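Local coordinates for protein D-alanyl-lipoteichoic acid synthetase (Streptococcus pneumoniae, PDB 3BMA) that probably takes part in the D-alanylation of lipoteichoic acid during cell wall biogenesis, as a membrane-associated member of the DltD family, at residues 64-69 with 214-219; 273-278 with 386-391; 292-297 with 328-333. The protein carries 1 engineered substitution. All blocks are in the same frame, centred on the assembly; numbering follows the deposited sequence.

Interaction 1 (64-69 with 214-219); sequences AEKYNR and KILPDQ
Tyr67 sets its CG anti to the carbonyl carbon (chi1 -57°), and this carries the ring toward the loop 214-219. Lys66 has CG anti to the backbone N, which puts Lys66 CG over the centre of one face of the Tyr67 ring, 3.6 Å above its plane. Bends at chi2, chi3 and chi4 then turn the amine toward the loop. Tyr67 has just left the helix that ends at Lys66. Its hydroxyl is the donor in a hydrogen bond to the loop backbone, Tyr67 OH to Pro217 O at 2.9 Å. The C=O...O angle is 143°, and the hydroxyl is tilted 17° from the carbonyl plane. The same oxygen touches the proline ring, with Tyr67 OH 3.6 Å from Pro217 CG. Leu216 crosses the tyrosine at about a right angle, its CD2 3.8 Å from Tyr67 CE2. Its buried side chain also reaches Val62 and Leu63 of helix 60-66. Phe220 meets the Tyr67 ring edge-to-face, and Ile225 of helix 222-235 touches it too. Lys66 NZ lies 2.8 Å from Leu216 O at a poor angle, and instead makes its hydrogen bond to Leu213 O. Asp218 OD2 is 4.5 Å from Lys66 NZ, too far for a salt bridge. One hydroxyl-to-carbonyl bond and apolar contact with Leu216 and Pro217 thus hold the tyrosine, and the Asp218 charge may add a modest pull.

Interaction 2 (273-278 with 386-391); sequences PEYNDL and KDWATY
Tyr275 and Ala389 bring the two backbones closest, with Tyr275 CA 5.6 Å from Ala389 CA. Tyr275 lies near the start of helix 274-287, and Ala389 ends the short helix 386-389. No hydrogen bond joins the two segments directly. Ala389 instead makes a backbone hydrogen bond to Ser272, just before the longer helix. Thr390 is the first residue past the short helix. Its backbone N and its OG1 both donate to Lys386 O, from opposite faces of the carbonyl plane, with Thr390 OG1 2.9 Å from Lys386 O. The fold here is a parallel sheet flanked by helices, in a family of the SGNH hydrolase clan. Helix 274-287 leads into sheet strand 291-296, while the short helix belongs to the C-terminal tail. The Trp388 side chain has CG anti to the backbone N (chi1 178°), and its five-membered ring meets the base of Tyr275. Tyr275 CB is 3.7 Å from Trp388 NE1. The planes of the tyrosine ring and the five-membered ring stand at 81°. Tyr275 OH is hydrogen-bonded to Tyr269 O, and Thr317 and Ile321 of helix 311-326 touch this tyrosine. Beside this pair, Asn276 touches the alanine methyl with its amide oxygen, Asn276 OD1 3.4 Å from Ala389 CB. Its ND2 donates to Phe383 O and Ser385 O, two carbonyls just ahead of the short helix.

Interaction 3 (292-297 with 328-333); sequences PIFIIP and QGFTNI
Phe330 and Asn332 meet strand 291-296 where 328-333 enters the last strand of a parallel sheet. Between the two segments the chain passes through helices 301-307 and 311-326, a beta-alpha-beta crossover. Gly329 leaves the preceding helix with positive phi, in a Schellman motif. Phe330 follows and turns its side chain toward the strand. Its CD1 lies at the edge of the Phe294 ring, in that ring's plane, with Phe330 CD1 3.6 Å from Phe294 CE2. The two ring planes stand at 74°. The edge of Phe330 also meets proline, with Pro292 CG 3.7 Å from Phe330 CD1. Phe285 of helix 274-287 touches both Phe330 and Pro292, and Tyr377 stacks on Phe330. Asn332 is the centre of an inverse gamma turn. Its carbonyl accepts the strand bond, Phe294 N to Asn332 O at 2.9 Å, nearly straight at 164°. Asn332 CG stands anti to its own carbonyl carbon (chi1 -56°), and the amide extends back toward Pro292. The bond from Asn332 ND2 to Pro292 O is weak, at 3.4 Å. A water also donates to Pro292 O, and it accepts weakly from Asn332 N. Ile333 forms a parallel bridge with Phe294, and both side chains lie on the same face of the sheet. The contact ends with two branched side chains crossing obliquely, Ile333 CG2 3.8 Å from Ile296 CD1.

Overall arrangement
From the N terminus, interaction 1 comes first. It joins the end of helix 60-66 to the loop between helices 202-210 and 222-235, closing a long, mostly helical loop at the surface. That loop is complete before interaction 2 opens at 273-278. Interaction 2 closes at 386-391 and ties helix 274-287 to the C-terminal tail. Interaction 3 is nested inside this second loop and pairs strand 291-296 with the outermost strand 333-335. Interactions 2 and 3 have centres about 18 Å apart, and helix 274-287 leads directly to strand 291-296. Interaction 1 lies across the chain's centre from interaction 2, about 42 Å between centres. No two of the three touch.

Interaction 1 (64-69 with 214-219)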
ATOM      1  N   ALA C  64     -26.628  -6.997  41.938  1.00 45.91           N
ATOM      2  CA  ALA C  64     -27.243  -6.387  40.755  1.00 44.18           C
ATOM      3  C   ALA C  64     -28.280  -7.291  40.082  1.00 43.95           C
ATOM      4  O   ALA C  64     -29.241  -6.800  39.484  1.00 45.23           O
ATOM      5  CB  ALA C  64     -26.179  -5.962  39.756  1.00 35.09           C
ATOM      6  N   GLU C  65     -28.081  -8.603  40.189  1.00 46.30           N
ATOM      7  CA  GLU C  65     -28.931  -9.578  39.510  1.00 49.87           C
ATOM      8  C   GLU C  65     -30.227  -9.889  40.265  1.00 55.73           C
ATOM      9  O   GLU C  65     -31.313  -9.838  39.675  1.00 56.30           O
ATOM     10  CB  GLU C  65     -28.149 -10.866  39.208  1.00 48.48           C
ATOM     11  CG  GLU C  65     -28.903 -11.893  38.356  1.00 49.97           C
ATOM     12  CD  GLU C  65     -29.439 -11.318  37.050  1.00 56.00           C
ATOM     13  OE1 GLU C  65     -30.639 -11.522  36.771  1.00 57.55           O
ATOM     14  OE2 GLU C  65     -28.672 -10.662  36.309  1.00 54.56           O
ATOM     15  N   LYS C  66     -30.106 -10.217  41.554  1.00 59.86           N
ATOM     16  CA  LYS C  66     -31.267 -10.498  42.406  1.00 60.02           C
ATOM     17  C   LYS C  66     -32.192  -9.287  42.485  1.00 60.15           C
ATOM     18  O   LYS C  66     -33.401  -9.409  42.279  1.00 64.43           O
ATOM     19  CB  LYS C  66     -30.820 -10.974  43.807  1.00 59.14           C
ATOM     20  CG  LYS C  66     -31.824 -10.801  44.982  1.00 62.96           C
ATOM     21  CD  LYS C  66     -33.188 -11.504  44.800  1.00 69.74           C
ATOM     22  CE  LYS C  66     -33.114 -13.012  44.907  1.00 67.57           C
ATOM     23  NZ  LYS C  66     -33.030 -13.448  46.323  1.00 66.79           N
ATOM     24  N   TYR C  67     -31.612  -8.119  42.738  1.00 59.88           N
ATOM     25  CA  TYR C  67     -32.402  -6.917  42.984  1.00 58.08           C
ATOM     26  C   TYR C  67     -32.725  -6.108  41.724  1.00 59.08           C
ATOM     27  O   TYR C  67     -33.270  -5.003  41.824  1.00 63.59           O
ATOM     28  CB  TYR C  67     -31.746  -6.067  44.081  1.00 56.69           C
ATOM     29  CG  TYR C  67     -31.553  -6.847  45.367  1.00 54.31           C
ATOM     30  CD1 TYR C  67     -32.650  -7.256  46.126  1.00 53.41           C
ATOM     31  CD2 TYR C  67     -30.281  -7.200  45.810  1.00 45.26           C
ATOM     32  CE1 TYR C  67     -32.484  -7.985  47.297  1.00 51.37           C
ATOM     33  CE2 TYR C  67     -30.102  -7.929  46.982  1.00 56.44           C
ATOM     34  CZ  TYR C  67     -31.209  -8.317  47.720  1.00 56.00           C
ATOM     35  OH  TYR C  67     -31.039  -9.036  48.880  1.00 57.99           O
ATOM     36  N   ASN C  68     -32.404  -6.683  40.559  1.00 55.50           N
ATOM     37  CA  ASN C  68     -32.756  -6.143  39.235  1.00 54.68           C
ATOM     38  C   ASN C  68     -32.424  -4.655  39.083  1.00 49.43           C
ATOM     39  O   ASN C  68     -33.291  -3.826  38.781  1.00 49.40           O
ATOM     40  CB  ASN C  68     -34.233  -6.444  38.901  1.00 55.91           C
ATOM     41  CG  ASN C  68     -34.575  -6.212  37.428  1.00 66.83           C
ATOM     42  OD1 ASN C  68     -33.697  -6.185  36.562  1.00 68.90           O
ATOM     43  ND2 ASN C  68     -35.863  -6.039  37.145  1.00 73.23           N
ATOM     44  N   ARG C  69     -31.156  -4.329  39.312  1.00 45.77           N
ATOM     45  CA  ARG C  69     -30.705  -2.939  39.327  1.00 41.77           C
ATOM     46  C   ARG C  69     -30.685  -2.312  37.933  1.00 38.44           C
ATOM     47  O   ARG C  69     -30.819  -3.011  36.929  1.00 38.56           O
ATOM     48  CB  ARG C  69     -29.336  -2.832  40.006  1.00 40.26           C
ATOM     49  CG  ARG C  69     -29.374  -3.223  41.474  1.00 42.09           C
ATOM     50  CD  ARG C  69     -28.079  -2.915  42.178  1.00 38.33           C
ATOM     51  NE  ARG C  69     -28.245  -2.960  43.628  1.00 43.99           N
ATOM     52  CZ  ARG C  69     -27.261  -2.783  44.506  1.00 41.08           C
ATOM     53  NH1 ARG C  69     -26.027  -2.546  44.093  1.00 45.27           N
ATOM     54  NH2 ARG C  69     -27.516  -2.839  45.803  1.00 45.23           N
ATOM     55  N   LYS C 214     -30.294 -17.556  45.688  1.00 73.37           N
ATOM     56  CA  LYS C 214     -31.276 -18.241  46.530  1.00 76.53           C
ATOM     57  C   LYS C 214     -31.177 -17.857  48.010  1.00 73.41           C
ATOM     58  O   LYS C 214     -32.197 -17.764  48.698  1.00 71.64           O
ATOM     59  CB  LYS C 214     -31.155 -19.759  46.359  1.00 80.62           C
ATOM     60  CG  LYS C 214     -31.496 -20.243  44.957  1.00 88.94           C
ATOM     61  CD  LYS C 214     -30.891 -21.607  44.669  1.00 96.40           C
ATOM     62  CE  LYS C 214     -31.100 -21.997  43.214  1.00 97.76           C
ATOM     63  NZ  LYS C 214     -30.436 -23.288  42.883  1.00100.49           N
ATOM     64  N   ILE C 215     -29.956 -17.614  48.484  1.00 69.90           N
ATOM     65  CA  ILE C 215     -29.706 -17.306  49.898  1.00 69.64           C
ATOM     66  C   ILE C 215     -30.043 -15.860  50.301  1.00 69.05           C
ATOM     67  O   ILE C 215     -30.186 -15.559  51.490  1.00 70.27           O
ATOM     68  CB  ILE C 215     -28.248 -17.660  50.326  1.00 71.84           C
ATOM     69  CG1 ILE C 215     -27.222 -16.800  49.571  1.00 72.96           C
ATOM     70  CG2 ILE C 215     -27.978 -19.158  50.135  1.00 72.72           C
ATOM     71  CD1 ILE C 215     -25.876 -16.666  50.269  1.00 71.53           C
ATOM     72  N   LEU C 216     -30.173 -14.979  49.311  1.00 64.83           N
ATOM     73  CA  LEU C 216     -30.468 -13.563  49.545  1.00 59.77           C
ATOM     74  C   LEU C 216     -31.963 -13.291  49.746  1.00 58.62           C
ATOM     75  O   LEU C 216     -32.794 -13.926  49.091  1.00 59.58           O
ATOM     76  CB  LEU C 216     -29.920 -12.707  48.392  1.00 59.45           C
ATOM     77  CG  LEU C 216     -28.642 -11.889  48.633  1.00 57.13           C
ATOM     78  CD1 LEU C 216     -27.517 -12.702  49.273  1.00 53.05           C
ATOM     79  CD2 LEU C 216     -28.177 -11.229  47.340  1.00 57.07           C
ATOM     80  N   PRO C 217     -32.308 -12.355  50.663  1.00 56.59           N
ATOM     81  CA  PRO C 217     -33.696 -11.911  50.833  1.00 57.42           C
ATOM     82  C   PRO C 217     -34.235 -11.216  49.588  1.00 59.58           C
ATOM     83  O   PRO C 217     -33.475 -10.575  48.863  1.00 65.48           O
ATOM     84  CB  PRO C 217     -33.607 -10.910  51.991  1.00 55.92           C
ATOM     85  CG  PRO C 217     -32.195 -10.472  52.020  1.00 52.34           C
ATOM     86  CD  PRO C 217     -31.409 -11.678  51.616  1.00 56.46           C
ATOM     87  N   ASP C 218     -35.537 -11.347  49.354  1.00 62.44           N
ATOM     88  CA  ASP C 218     -36.181 -10.787  48.165  1.00 61.85           C
ATOM     89  C   ASP C 218     -36.401  -9.275  48.254  1.00 63.14           C
ATOM     90  O   ASP C 218     -36.593  -8.615  47.231  1.00 63.52           O
ATOM     91  CB  ASP C 218     -37.500 -11.509  47.879  1.00 64.11           C
ATOM     92  CG  ASP C 218     -37.322 -13.011  47.721  1.00 68.09           C
ATOM     93  OD1 ASP C 218     -36.962 -13.684  48.713  1.00 65.24           O
ATOM     94  OD2 ASP C 218     -37.551 -13.521  46.605  1.00 73.20           O
ATOM     95  N   GLN C 219     -36.379  -8.736  49.472  1.00 63.45           N
ATOM     96  CA  GLN C 219     -36.426  -7.287  49.679  1.00 66.11           C
ATOM     97  C   GLN C 219     -35.069  -6.744  50.119  1.00 65.22           C
ATOM     98  O   GLN C 219     -34.455  -7.254  51.062  1.00 64.09           O
ATOM     99  CB  GLN C 219     -37.514  -6.904  50.683  1.00 68.48           C
ATOM    100  CG  GLN C 219     -38.912  -6.863  50.084  1.00 79.32           C
ATOM    101  CD  GLN C 219     -39.754  -5.725  50.636  1.00 85.86           C
ATOM    102  OE1 GLN C 219     -40.038  -4.755  49.931  1.00 87.96           O
ATOM    103  NE2 GLN C 219     -40.150  -5.835  51.901  1.00 83.74           N
TER

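Interaction 2 (273-278 with 386-391)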
ATOM      1  N   PRO C 273       6.891   2.541  39.673  1.00 41.69           N
ATOM      2  CA  PRO C 273       6.518   2.914  38.299  1.00 36.44           C
ATOM      3  C   PRO C 273       4.997   2.890  38.064  1.00 33.02           C
ATOM      4  O   PRO C 273       4.518   3.471  37.090  1.00 29.69           O
ATOM      5  CB  PRO C 273       7.221   1.849  37.447  1.00 37.45           C
ATOM      6  CG  PRO C 273       7.366   0.679  38.346  1.00 34.05           C
ATOM      7  CD  PRO C 273       7.586   1.238  39.716  1.00 34.79           C
ATOM      8  N   GLU C 274       4.259   2.234  38.963  1.00 26.36           N
ATOM      9  CA  GLU C 274       2.795   2.165  38.927  1.00 30.35           C
ATOM     10  C   GLU C 274       2.106   3.533  39.092  1.00 36.49           C
ATOM     11  O   GLU C 274       0.958   3.709  38.675  1.00 37.03           O
ATOM     12  CB  GLU C 274       2.301   1.159  39.981  1.00 30.25           C
ATOM     13  CG  GLU C 274       0.787   0.892  40.035  1.00 31.16           C
ATOM     14  CD  GLU C 274       0.241   0.165  38.822  1.00 35.74           C
ATOM     15  OE1 GLU C 274       0.983  -0.610  38.184  1.00 46.67           O
ATOM     16  OE2 GLU C 274      -0.951   0.360  38.516  1.00 38.26           O
ATOM     17  N   TYR C 275       2.809   4.495  39.691  1.00 36.33           N
ATOM     18  CA  TYR C 275       2.327   5.875  39.758  1.00 35.61           C
ATOM     19  C   TYR C 275       2.291   6.523  38.372  1.00 36.23           C
ATOM     20  O   TYR C 275       1.378   7.296  38.071  1.00 36.71           O
ATOM     21  CB  TYR C 275       3.185   6.718  40.708  1.00 36.46           C
ATOM     22  CG  TYR C 275       3.008   6.380  42.171  1.00 38.97           C
ATOM     23  CD1 TYR C 275       3.967   5.636  42.851  1.00 40.67           C
ATOM     24  CD2 TYR C 275       1.886   6.813  42.878  1.00 34.40           C
ATOM     25  CE1 TYR C 275       3.811   5.320  44.198  1.00 43.68           C
ATOM     26  CE2 TYR C 275       1.721   6.504  44.220  1.00 37.21           C
ATOM     27  CZ  TYR C 275       2.686   5.758  44.873  1.00 37.26           C
ATOM     28  OH  TYR C 275       2.527   5.450  46.200  1.00 44.72           O
ATOM     29  N   ASN C 276       3.280   6.207  37.535  1.00 31.96           N
ATOM     30  CA  ASN C 276       3.299   6.709  36.166  1.00 29.58           C
ATOM     31  C   ASN C 276       2.337   5.933  35.266  1.00 30.15           C
ATOM     32  O   ASN C 276       1.794   6.496  34.319  1.00 28.89           O
ATOM     33  CB  ASN C 276       4.704   6.678  35.561  1.00 32.11           C
ATOM     34  CG  ASN C 276       5.754   7.357  36.420  1.00 33.71           C
ATOM     35  OD1 ASN C 276       6.891   6.893  36.480  1.00 38.35           O
ATOM     36  ND2 ASN C 276       5.396   8.463  37.064  1.00 35.66           N
ATOM     37  N   ASP C 277       2.132   4.646  35.564  1.00 33.11           N
ATOM     38  CA  ASP C 277       1.191   3.809  34.813  1.00 27.55           C
ATOM     39  C   ASP C 277      -0.239   4.251  35.077  1.00 30.57           C
ATOM     40  O   ASP C 277      -1.078   4.199  34.180  1.00 36.28           O
ATOM     41  CB  ASP C 277       1.333   2.320  35.170  1.00 29.46           C
ATOM     42  CG  ASP C 277       2.626   1.693  34.653  1.00 32.93           C
ATOM     43  OD1 ASP C 277       3.382   2.351  33.904  1.00 27.08           O
ATOM     44  OD2 ASP C 277       2.890   0.519  35.010  1.00 26.27           O
ATOM     45  N   LEU C 278      -0.509   4.672  36.316  1.00 35.44           N
ATOM     46  CA  LEU C 278      -1.826   5.192  36.718  1.00 29.05           C
ATOM     47  C   LEU C 278      -2.182   6.459  35.947  1.00 20.13           C
ATOM     48  O   LEU C 278      -3.333   6.656  35.572  1.00 32.54           O
ATOM     49  CB  LEU C 278      -1.880   5.447  38.233  1.00 32.68           C
ATOM     50  CG  LEU C 278      -3.112   6.122  38.858  1.00 34.05           C
ATOM     51  CD1 LEU C 278      -4.347   5.221  38.795  1.00 33.85           C
ATOM     52  CD2 LEU C 278      -2.816   6.538  40.289  1.00 21.94           C
ATOM     53  N   LYS C 386       9.777  10.444  36.633  1.00 51.15           N
ATOM     54  CA  LYS C 386      10.464   9.615  37.618  1.00 56.41           C
ATOM     55  C   LYS C 386      10.510  10.318  38.978  1.00 57.07           C
ATOM     56  O   LYS C 386      10.578   9.659  40.020  1.00 58.91           O
ATOM     57  CB  LYS C 386      11.880   9.290  37.123  1.00 58.07           C
ATOM     58  CG  LYS C 386      12.528   8.042  37.735  1.00 65.57           C
ATOM     59  CD  LYS C 386      13.491   8.373  38.882  1.00 72.04           C
ATOM     60  CE  LYS C 386      14.769   9.048  38.390  1.00 76.01           C
ATOM     61  NZ  LYS C 386      15.626   9.515  39.518  1.00 72.80           N
ATOM     62  N   ASP C 387      10.467  11.653  38.951  1.00 54.41           N
ATOM     63  CA  ASP C 387      10.402  12.482  40.157  1.00 53.74           C
ATOM     64  C   ASP C 387       9.167  12.157  40.996  1.00 47.57           C
ATOM     65  O   ASP C 387       9.259  12.036  42.217  1.00 49.55           O
ATOM     66  CB  ASP C 387      10.406  13.974  39.793  1.00 57.97           C
ATOM     67  CG  ASP C 387      11.705  14.420  39.134  1.00 69.59           C
ATOM     68  OD1 ASP C 387      12.179  15.530  39.458  1.00 73.16           O
ATOM     69  OD2 ASP C 387      12.251  13.675  38.290  1.00 81.58           O
ATOM     70  N   TRP C 388       8.023  12.011  40.333  1.00 39.72           N
ATOM     71  CA  TRP C 388       6.794  11.616  41.010  1.00 38.41           C
ATOM     72  C   TRP C 388       6.830  10.158  41.432  1.00 38.26           C
ATOM     73  O   TRP C 388       6.365   9.812  42.519  1.00 39.95           O
ATOM     74  CB  TRP C 388       5.556  11.880  40.143  1.00 33.14           C
ATOM     75  CG  TRP C 388       4.283  11.435  40.807  1.00 39.09           C
ATOM     76  CD1 TRP C 388       3.462  10.422  40.405  1.00 31.06           C
ATOM     77  CD2 TRP C 388       3.713  11.958  42.018  1.00 38.06           C
ATOM     78  NE1 TRP C 388       2.405  10.295  41.275  1.00 39.88           N
ATOM     79  CE2 TRP C 388       2.535  11.223  42.274  1.00 37.59           C
ATOM     80  CE3 TRP C 388       4.077  12.987  42.901  1.00 37.25           C
ATOM     81  CZ2 TRP C 388       1.715  11.484  43.376  1.00 37.84           C
ATOM     82  CZ3 TRP C 388       3.266  13.241  44.000  1.00 35.84           C
ATOM     83  CH2 TRP C 388       2.096  12.493  44.225  1.00 35.31           C
ATOM     84  N   ALA C 389       7.398   9.319  40.568  1.00 38.95           N
ATOM     85  CA  ALA C 389       7.453   7.874  40.772  1.00 36.00           C
ATOM     86  C   ALA C 389       8.155   7.488  42.071  1.00 39.76           C
ATOM     87  O   ALA C 389       7.742   6.546  42.751  1.00 34.22           O
ATOM     88  CB  ALA C 389       8.133   7.208  39.588  1.00 37.41           C
ATOM     89  N   THR C 390       9.199   8.240  42.417  1.00 41.15           N
ATOM     90  CA  THR C 390      10.032   7.937  43.579  1.00 43.56           C
ATOM     91  C   THR C 390       9.885   8.949  44.727  1.00 48.76           C
ATOM     92  O   THR C 390      10.715   8.974  45.638  1.00 54.04           O
ATOM     93  CB  THR C 390      11.518   7.841  43.174  1.00 43.60           C
ATOM     94  OG1 THR C 390      11.918   9.060  42.535  1.00 40.78           O
ATOM     95  CG2 THR C 390      11.747   6.677  42.222  1.00 46.52           C
ATOM     96  N   TYR C 391       8.828   9.763  44.688  1.00 51.24           N
ATOM     97  CA  TYR C 391       8.633  10.844  45.660  1.00 52.95           C
ATOM     98  C   TYR C 391       8.247  10.361  47.062  1.00 59.79           C
ATOM     99  O   TYR C 391       7.229   9.688  47.244  1.00 58.11           O
ATOM    100  CB  TYR C 391       7.612  11.865  45.145  1.00 53.18           C
ATOM    101  CG  TYR C 391       7.547  13.132  45.969  1.00 54.11           C
ATOM    102  CD1 TYR C 391       8.579  14.073  45.919  1.00 57.26           C
ATOM    103  CD2 TYR C 391       6.456  13.393  46.797  1.00 50.33           C
ATOM    104  CE1 TYR C 391       8.528  15.239  46.677  1.00 53.22           C
ATOM    105  CE2 TYR C 391       6.394  14.557  47.559  1.00 55.26           C
ATOM    106  CZ  TYR C 391       7.432  15.474  47.491  1.00 55.26           C
ATOM    107  OH  TYR C 391       7.376  16.627  48.238  1.00 57.29           O
TER

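Interaction 3 (292-297 with 328-333)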
ATOM      1  N   PRO C 292     -15.234   8.140  36.838  1.00 29.91           N
ATOM      2  CA  PRO C 292     -14.860   6.970  37.610  1.00 28.97           C
ATOM      3  C   PRO C 292     -15.083   7.131  39.108  1.00 32.17           C
ATOM      4  O   PRO C 292     -14.943   8.234  39.648  1.00 30.33           O
ATOM      5  CB  PRO C 292     -13.360   6.849  37.333  1.00 25.24           C
ATOM      6  CG  PRO C 292     -12.916   8.238  37.058  1.00 26.26           C
ATOM      7  CD  PRO C 292     -14.087   9.043  36.627  1.00 29.00           C
ATOM      8  N   ILE C 293     -15.444   6.034  39.768  1.00 34.90           N
ATOM      9  CA  ILE C 293     -15.306   5.957  41.217  1.00 32.14           C
ATOM     10  C   ILE C 293     -14.136   5.031  41.547  1.00 30.07           C
ATOM     11  O   ILE C 293     -14.098   3.883  41.108  1.00 27.49           O
ATOM     12  CB  ILE C 293     -16.629   5.567  41.952  1.00 30.46           C
ATOM     13  CG1 ILE C 293     -16.435   5.624  43.475  1.00 33.94           C
ATOM     14  CG2 ILE C 293     -17.172   4.211  41.486  1.00 24.17           C
ATOM     15  CD1 ILE C 293     -17.724   5.825  44.266  1.00 26.99           C
ATOM     16  N   PHE C 294     -13.164   5.556  42.285  1.00 32.36           N
ATOM     17  CA  PHE C 294     -11.984   4.786  42.679  1.00 27.63           C
ATOM     18  C   PHE C 294     -12.162   4.092  44.026  1.00 34.54           C
ATOM     19  O   PHE C 294     -12.745   4.651  44.958  1.00 30.26           O
ATOM     20  CB  PHE C 294     -10.736   5.669  42.683  1.00 30.78           C
ATOM     21  CG  PHE C 294     -10.440   6.290  41.347  1.00 31.82           C
ATOM     22  CD1 PHE C 294      -9.819   5.550  40.342  1.00 30.00           C
ATOM     23  CD2 PHE C 294     -10.809   7.604  41.080  1.00 35.03           C
ATOM     24  CE1 PHE C 294      -9.547   6.111  39.105  1.00 19.02           C
ATOM     25  CE2 PHE C 294     -10.545   8.177  39.839  1.00 34.04           C
ATOM     26  CZ  PHE C 294      -9.913   7.429  38.852  1.00 27.11           C
ATOM     27  N   ILE C 295     -11.663   2.863  44.111  1.00 34.45           N
ATOM     28  CA  ILE C 295     -11.754   2.070  45.331  1.00 33.76           C
ATOM     29  C   ILE C 295     -10.347   1.826  45.861  1.00 35.31           C
ATOM     30  O   ILE C 295      -9.485   1.318  45.143  1.00 34.95           O
ATOM     31  CB  ILE C 295     -12.451   0.707  45.081  1.00 31.42           C
ATOM     32  CG1 ILE C 295     -13.688   0.851  44.174  1.00 34.94           C
ATOM     33  CG2 ILE C 295     -12.749  -0.018  46.402  1.00 32.45           C
ATOM     34  CD1 ILE C 295     -14.844   1.675  44.738  1.00 32.35           C
ATOM     35  N   ILE C 296     -10.112   2.213  47.111  1.00 36.59           N
ATOM     36  CA  ILE C 296      -8.822   1.971  47.746  1.00 32.59           C
ATOM     37  C   ILE C 296      -9.011   0.969  48.886  1.00 33.94           C
ATOM     38  O   ILE C 296      -9.489   1.340  49.953  1.00 34.11           O
ATOM     39  CB  ILE C 296      -8.157   3.277  48.245  1.00 28.57           C
ATOM     40  CG1 ILE C 296      -8.124   4.327  47.128  1.00 27.90           C
ATOM     41  CG2 ILE C 296      -6.744   2.996  48.749  1.00 34.10           C
ATOM     42  CD1 ILE C 296      -7.442   5.633  47.507  1.00 36.89           C
ATOM     43  N   PRO C 297      -8.653  -0.310  48.650  1.00 37.64           N
ATOM     44  CA  PRO C 297      -8.820  -1.393  49.623  1.00 38.17           C
ATOM     45  C   PRO C 297      -7.802  -1.338  50.764  1.00 42.16           C
ATOM     46  O   PRO C 297      -6.714  -0.772  50.594  1.00 39.83           O
ATOM     47  CB  PRO C 297      -8.577  -2.663  48.787  1.00 36.79           C
ATOM     48  CG  PRO C 297      -8.543  -2.218  47.364  1.00 42.79           C
ATOM     49  CD  PRO C 297      -8.060  -0.813  47.402  1.00 41.10           C
ATOM     50  N   GLN C 328      -6.071  16.584  40.183  1.00 37.14           N
ATOM     51  CA  GLN C 328      -6.390  16.576  38.766  1.00 35.79           C
ATOM     52  C   GLN C 328      -7.898  16.594  38.527  1.00 39.52           C
ATOM     53  O   GLN C 328      -8.346  16.726  37.393  1.00 44.01           O
ATOM     54  CB  GLN C 328      -5.757  15.359  38.097  1.00 39.35           C
ATOM     55  CG  GLN C 328      -4.247  15.428  38.003  1.00 31.53           C
ATOM     56  CD  GLN C 328      -3.661  14.274  37.221  1.00 37.07           C
ATOM     57  OE1 GLN C 328      -3.202  14.449  36.093  1.00 37.13           O
ATOM     58  NE2 GLN C 328      -3.676  13.082  37.814  1.00 21.40           N
ATOM     59  N   GLY C 329      -8.672  16.452  39.600  1.00 34.17           N
ATOM     60  CA  GLY C 329     -10.120  16.595  39.533  1.00 29.38           C
ATOM     61  C   GLY C 329     -10.905  15.316  39.750  1.00 34.86           C
ATOM     62  O   GLY C 329     -12.115  15.296  39.543  1.00 34.89           O
ATOM     63  N   PHE C 330     -10.218  14.250  40.158  1.00 32.67           N
ATOM     64  CA  PHE C 330     -10.855  12.954  40.386  1.00 34.04           C
ATOM     65  C   PHE C 330     -11.158  12.854  41.872  1.00 36.78           C
ATOM     66  O   PHE C 330     -10.264  12.571  42.673  1.00 38.92           O
ATOM     67  CB  PHE C 330      -9.941  11.794  39.952  1.00 36.26           C
ATOM     68  CG  PHE C 330      -9.666  11.741  38.470  1.00 28.18           C
ATOM     69  CD1 PHE C 330     -10.511  11.034  37.618  1.00 20.75           C
ATOM     70  CD2 PHE C 330      -8.550  12.376  37.930  1.00 20.72           C
ATOM     71  CE1 PHE C 330     -10.264  10.978  36.244  1.00 27.53           C
ATOM     72  CE2 PHE C 330      -8.293  12.325  36.560  1.00 18.56           C
ATOM     73  CZ  PHE C 330      -9.150  11.623  35.717  1.00 21.68           C
ATOM     74  N   THR C 331     -12.411  13.099  42.241  1.00 33.93           N
ATOM     75  CA  THR C 331     -12.770  13.232  43.659  1.00 35.72           C
ATOM     76  C   THR C 331     -13.758  12.179  44.152  1.00 32.37           C
ATOM     77  O   THR C 331     -14.121  12.171  45.329  1.00 40.40           O
ATOM     78  CB  THR C 331     -13.300  14.656  44.003  1.00 38.12           C
ATOM     79  OG1 THR C 331     -14.453  14.952  43.205  1.00 43.95           O
ATOM     80  CG2 THR C 331     -12.220  15.726  43.772  1.00 31.89           C
ATOM     81  N   ASN C 332     -14.195  11.300  43.254  1.00 31.34           N
ATOM     82  CA  ASN C 332     -15.038  10.172  43.637  1.00 35.01           C
ATOM     83  C   ASN C 332     -14.163   9.017  44.125  1.00 33.26           C
ATOM     84  O   ASN C 332     -13.829   8.116  43.363  1.00 35.24           O
ATOM     85  CB  ASN C 332     -15.918   9.709  42.467  1.00 33.66           C
ATOM     86  CG  ASN C 332     -16.779  10.820  41.888  1.00 35.25           C
ATOM     87  OD1 ASN C 332     -17.344  11.636  42.615  1.00 32.63           O
ATOM     88  ND2 ASN C 332     -16.897  10.838  40.563  1.00 31.01           N
ATOM     89  N   ILE C 333     -13.779   9.063  45.397  1.00 37.91           N
ATOM     90  CA  ILE C 333     -12.876   8.066  45.967  1.00 31.03           C
ATOM     91  C   ILE C 333     -13.526   7.368  47.151  1.00 32.20           C
ATOM     92  O   ILE C 333     -13.778   7.990  48.187  1.00 32.25           O
ATOM     93  CB  ILE C 333     -11.543   8.698  46.446  1.00 32.28           C
ATOM     94  CG1 ILE C 333     -10.891   9.527  45.339  1.00 32.72           C
ATOM     95  CG2 ILE C 333     -10.596   7.620  46.950  1.00 30.83           C
ATOM     96  CD1 ILE C 333      -9.777  10.415  45.823  1.00 35.71           C
TER
HETATM   97  O   HOH W   1     -13.584  10.445  40.060  1.00 39.36           O